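Local coordinates for dermonecrotic toxin (Pasteurella multocida, PDB 2EBF), which is a mitogenic, osteolytic toxin that induces bone resorption and is associated with the severe progressive form of atrophic rhinitis in pigs, at residues P224-W229 with P289-S294. Numbering follows the deposited sequence.
Sequences PAYESW and PFTFFS
Tyr226, just after a short 3-10 turn at 224-225 in the loop before helix 234-248, reaches Thr291 in the first turns of helix 288-300, and the two backbones stay well apart. The contact is a single pair of side chains that approach from opposite directions. Tyr226 OH and Thr291 OG1 form a hydrogen bond of 2.7 Å. OG1 sits at the edge of the tyrosine ring, near its plane. Thr291 CG2 lies 3.7 Å from Tyr226 OH.

The torsions explain the meeting. Thr291 has OG1 on the side of its own backbone N (chi1 -55°), which turns the hydroxyl back toward the preceding turn. There OG1 also hydrogen-bonds Leu287 O, so two bonds grip this buried oxygen. Tyr226 CG stands opposite the carbonyl carbon (chi1 -50°), and the ring extends toward the helix. Ala225 CB packs against one ring face, 3.9 Å above the plane and toward the rim. Tyr226 CD1 in turn lies 3.7 Å above the plane of the Trp229 ring, offset toward the rim. Leu237 and Leu241 of helix 234-248 also touch the tyrosine.

Both partners are buried, and the centre of the contact lies about 42 Å from the centre of the chain. It is structural packing within the C2 region of the toxin's C-terminal fragment: a buried tyrosine-threonine hydroxyl pair that ties the loop preceding helix 234-248 to the N-terminal part of helix 288-300.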
ATOM      1  N   PRO A 224     -15.180 -40.349 -21.283  1.00 52.73           N
ATOM      2  CA  PRO A 224     -16.335 -40.570 -22.165  1.00 52.67           C
ATOM      3  C   PRO A 224     -16.740 -39.371 -23.036  1.00 52.76           C
ATOM      4  O   PRO A 224     -17.177 -39.566 -24.174  1.00 52.64           O
ATOM      5  CB  PRO A 224     -17.458 -40.913 -21.183  1.00 52.68           C
ATOM      6  CG  PRO A 224     -16.762 -41.514 -20.025  1.00 52.69           C
ATOM      7  CD  PRO A 224     -15.468 -40.773 -19.899  1.00 52.70           C
ATOM      8  N   ALA A 225     -16.577 -38.156 -22.510  1.00 52.71           N
ATOM      9  CA  ALA A 225     -17.021 -36.934 -23.192  1.00 52.97           C
ATOM     10  C   ALA A 225     -16.293 -36.605 -24.502  1.00 53.14           C
ATOM     11  O   ALA A 225     -16.807 -35.836 -25.318  1.00 53.20           O
ATOM     12  CB  ALA A 225     -16.959 -35.739 -22.239  1.00 52.93           C
ATOM     13  N   TYR A 226     -15.113 -37.188 -24.703  1.00 53.43           N
ATOM     14  CA  TYR A 226     -14.260 -36.837 -25.843  1.00 53.71           C
ATOM     15  C   TYR A 226     -13.996 -38.003 -26.798  1.00 54.04           C
ATOM     16  O   TYR A 226     -13.028 -37.991 -27.565  1.00 54.09           O
ATOM     17  CB  TYR A 226     -12.945 -36.237 -25.336  1.00 53.77           C
ATOM     18  CG  TYR A 226     -13.170 -35.148 -24.319  1.00 53.55           C
ATOM     19  CD1 TYR A 226     -13.568 -33.874 -24.720  1.00 53.68           C
ATOM     20  CD2 TYR A 226     -13.021 -35.398 -22.953  1.00 53.13           C
ATOM     21  CE1 TYR A 226     -13.794 -32.871 -23.794  1.00 53.80           C
ATOM     22  CE2 TYR A 226     -13.246 -34.395 -22.011  1.00 53.52           C
ATOM     23  CZ  TYR A 226     -13.632 -33.135 -22.444  1.00 53.79           C
ATOM     24  OH  TYR A 226     -13.865 -32.132 -21.532  1.00 54.40           O
ATOM     25  N   GLU A 227     -14.872 -39.001 -26.758  1.00 54.30           N
ATOM     26  CA  GLU A 227     -14.727 -40.169 -27.617  1.00 54.63           C
ATOM     27  C   GLU A 227     -15.082 -39.899 -29.080  1.00 54.48           C
ATOM     28  O   GLU A 227     -14.496 -40.501 -29.975  1.00 54.58           O
ATOM     29  CB  GLU A 227     -15.476 -41.369 -27.037  1.00 54.81           C
ATOM     30  CG  GLU A 227     -14.565 -42.245 -26.173  1.00 56.10           C
ATOM     31  CD  GLU A 227     -15.205 -42.701 -24.871  1.00 57.91           C
ATOM     32  OE1 GLU A 227     -14.459 -42.845 -23.874  1.00 58.38           O
ATOM     33  OE2 GLU A 227     -16.441 -42.913 -24.836  1.00 58.62           O
ATOM     34  N   SER A 228     -16.018 -38.981 -29.320  1.00 54.38           N
ATOM     35  CA  SER A 228     -16.351 -38.559 -30.689  1.00 54.34           C
ATOM     36  C   SER A 228     -15.235 -37.727 -31.343  1.00 54.29           C
ATOM     37  O   SER A 228     -15.216 -37.554 -32.563  1.00 54.23           O
ATOM     38  CB  SER A 228     -17.680 -37.795 -30.720  1.00 54.38           C
ATOM     39  OG  SER A 228     -17.587 -36.563 -30.023  1.00 54.48           O
ATOM     40  N   TRP A 229     -14.307 -37.230 -30.525  1.00 54.19           N
ATOM     41  CA  TRP A 229     -13.212 -36.378 -30.992  1.00 54.06           C
ATOM     42  C   TRP A 229     -12.039 -37.164 -31.567  1.00 53.85           C
ATOM     43  O   TRP A 229     -11.332 -36.662 -32.444  1.00 53.91           O
ATOM     44  CB  TRP A 229     -12.719 -35.485 -29.853  1.00 54.17           C
ATOM     45  CG  TRP A 229     -13.713 -34.453 -29.418  1.00 54.45           C
ATOM     46  CD1 TRP A 229     -15.067 -34.476 -29.607  1.00 54.36           C
ATOM     47  CD2 TRP A 229     -13.432 -33.256 -28.688  1.00 54.53           C
ATOM     48  NE1 TRP A 229     -15.642 -33.359 -29.058  1.00 54.73           N
ATOM     49  CE2 TRP A 229     -14.661 -32.593 -28.483  1.00 54.88           C
ATOM     50  CE3 TRP A 229     -12.256 -32.674 -28.192  1.00 54.76           C
ATOM     51  CZ2 TRP A 229     -14.751 -31.375 -27.798  1.00 54.53           C
ATOM     52  CZ3 TRP A 229     -12.345 -31.462 -27.513  1.00 54.55           C
ATOM     53  CH2 TRP A 229     -13.585 -30.826 -27.324  1.00 54.63           C
ATOM     54  N   PRO A 289     -14.536 -26.515 -20.061  1.00 43.77           N
ATOM     55  CA  PRO A 289     -13.696 -25.536 -19.368  1.00 43.10           C
ATOM     56  C   PRO A 289     -13.092 -26.138 -18.112  1.00 42.66           C
ATOM     57  O   PRO A 289     -11.945 -25.841 -17.782  1.00 42.73           O
ATOM     58  CB  PRO A 289     -14.682 -24.419 -18.998  1.00 43.12           C
ATOM     59  CG  PRO A 289     -15.880 -24.640 -19.862  1.00 43.46           C
ATOM     60  CD  PRO A 289     -15.957 -26.116 -20.037  1.00 43.66           C
ATOM     61  N   PHE A 290     -13.864 -26.984 -17.433  1.00 42.25           N
ATOM     62  CA  PHE A 290     -13.420 -27.649 -16.213  1.00 42.33           C
ATOM     63  C   PHE A 290     -12.261 -28.606 -16.497  1.00 42.14           C
ATOM     64  O   PHE A 290     -11.285 -28.645 -15.746  1.00 42.05           O
ATOM     65  CB  PHE A 290     -14.596 -28.358 -15.522  1.00 42.46           C
ATOM     66  CG  PHE A 290     -14.233 -29.043 -14.232  1.00 43.13           C
ATOM     67  CD1 PHE A 290     -14.226 -30.434 -14.148  1.00 44.64           C
ATOM     68  CD2 PHE A 290     -13.898 -28.307 -13.102  1.00 44.25           C
ATOM     69  CE1 PHE A 290     -13.887 -31.080 -12.953  1.00 45.00           C
ATOM     70  CE2 PHE A 290     -13.555 -28.941 -11.904  1.00 44.70           C
ATOM     71  CZ  PHE A 290     -13.551 -30.330 -11.830  1.00 44.04           C
ATOM     72  N   THR A 291     -12.372 -29.356 -17.593  1.00 41.83           N
ATOM     73  CA  THR A 291     -11.300 -30.236 -18.055  1.00 41.57           C
ATOM     74  C   THR A 291     -10.034 -29.423 -18.323  1.00 41.37           C
ATOM     75  O   THR A 291      -8.952 -29.769 -17.840  1.00 41.46           O
ATOM     76  CB  THR A 291     -11.719 -31.014 -19.327  1.00 41.55           C
ATOM     77  OG1 THR A 291     -12.946 -31.717 -19.079  1.00 40.95           O
ATOM     78  CG2 THR A 291     -10.634 -32.015 -19.746  1.00 41.79           C
ATOM     79  N   PHE A 292     -10.193 -28.340 -19.083  1.00 41.13           N
ATOM     80  CA  PHE A 292      -9.103 -27.424 -19.410  1.00 41.13           C
ATOM     81  C   PHE A 292      -8.404 -26.884 -18.159  1.00 40.84           C
ATOM     82  O   PHE A 292      -7.174 -26.902 -18.070  1.00 40.94           O
ATOM     83  CB  PHE A 292      -9.637 -26.276 -20.277  1.00 41.23           C
ATOM     84  CG  PHE A 292      -8.648 -25.167 -20.505  1.00 41.97           C
ATOM     85  CD1 PHE A 292      -7.729 -25.240 -21.550  1.00 42.34           C
ATOM     86  CD2 PHE A 292      -8.638 -24.043 -19.673  1.00 42.14           C
ATOM     87  CE1 PHE A 292      -6.807 -24.214 -21.766  1.00 42.73           C
ATOM     88  CE2 PHE A 292      -7.725 -23.009 -19.880  1.00 42.07           C
ATOM     89  CZ  PHE A 292      -6.806 -23.093 -20.929  1.00 42.61           C
ATOM     90  N   PHE A 293      -9.196 -26.428 -17.193  1.00 40.70           N
ATOM     91  CA  PHE A 293      -8.675 -25.834 -15.964  1.00 40.27           C
ATOM     92  C   PHE A 293      -8.092 -26.893 -15.033  1.00 40.45           C
ATOM     93  O   PHE A 293      -7.075 -26.657 -14.376  1.00 40.12           O
ATOM     94  CB  PHE A 293      -9.780 -25.025 -15.260  1.00 40.16           C
ATOM     95  CG  PHE A 293      -9.289 -24.165 -14.118  1.00 39.59           C
ATOM     96  CD1 PHE A 293      -9.813 -24.328 -12.838  1.00 39.10           C
ATOM     97  CD2 PHE A 293      -8.313 -23.189 -14.322  1.00 39.07           C
ATOM     98  CE1 PHE A 293      -9.375 -23.533 -11.776  1.00 39.25           C
ATOM     99  CE2 PHE A 293      -7.863 -22.387 -13.258  1.00 38.34           C
ATOM    100  CZ  PHE A 293      -8.394 -22.565 -11.990  1.00 38.38           C
ATOM    101  N   SER A 294      -8.730 -28.063 -14.994  1.00 40.51           N
ATOM    102  CA  SER A 294      -8.261 -29.188 -14.176  1.00 40.88           C
ATOM    103  C   SER A 294      -6.849 -29.643 -14.545  1.00 41.13           C
ATOM    104  O   SER A 294      -6.053 -29.983 -13.664  1.00 41.08           O
ATOM    105  CB  SER A 294      -9.225 -30.374 -14.285  1.00 40.83           C
ATOM    106  OG  SER A 294     -10.467 -30.059 -13.688  1.00 40.99           O
TER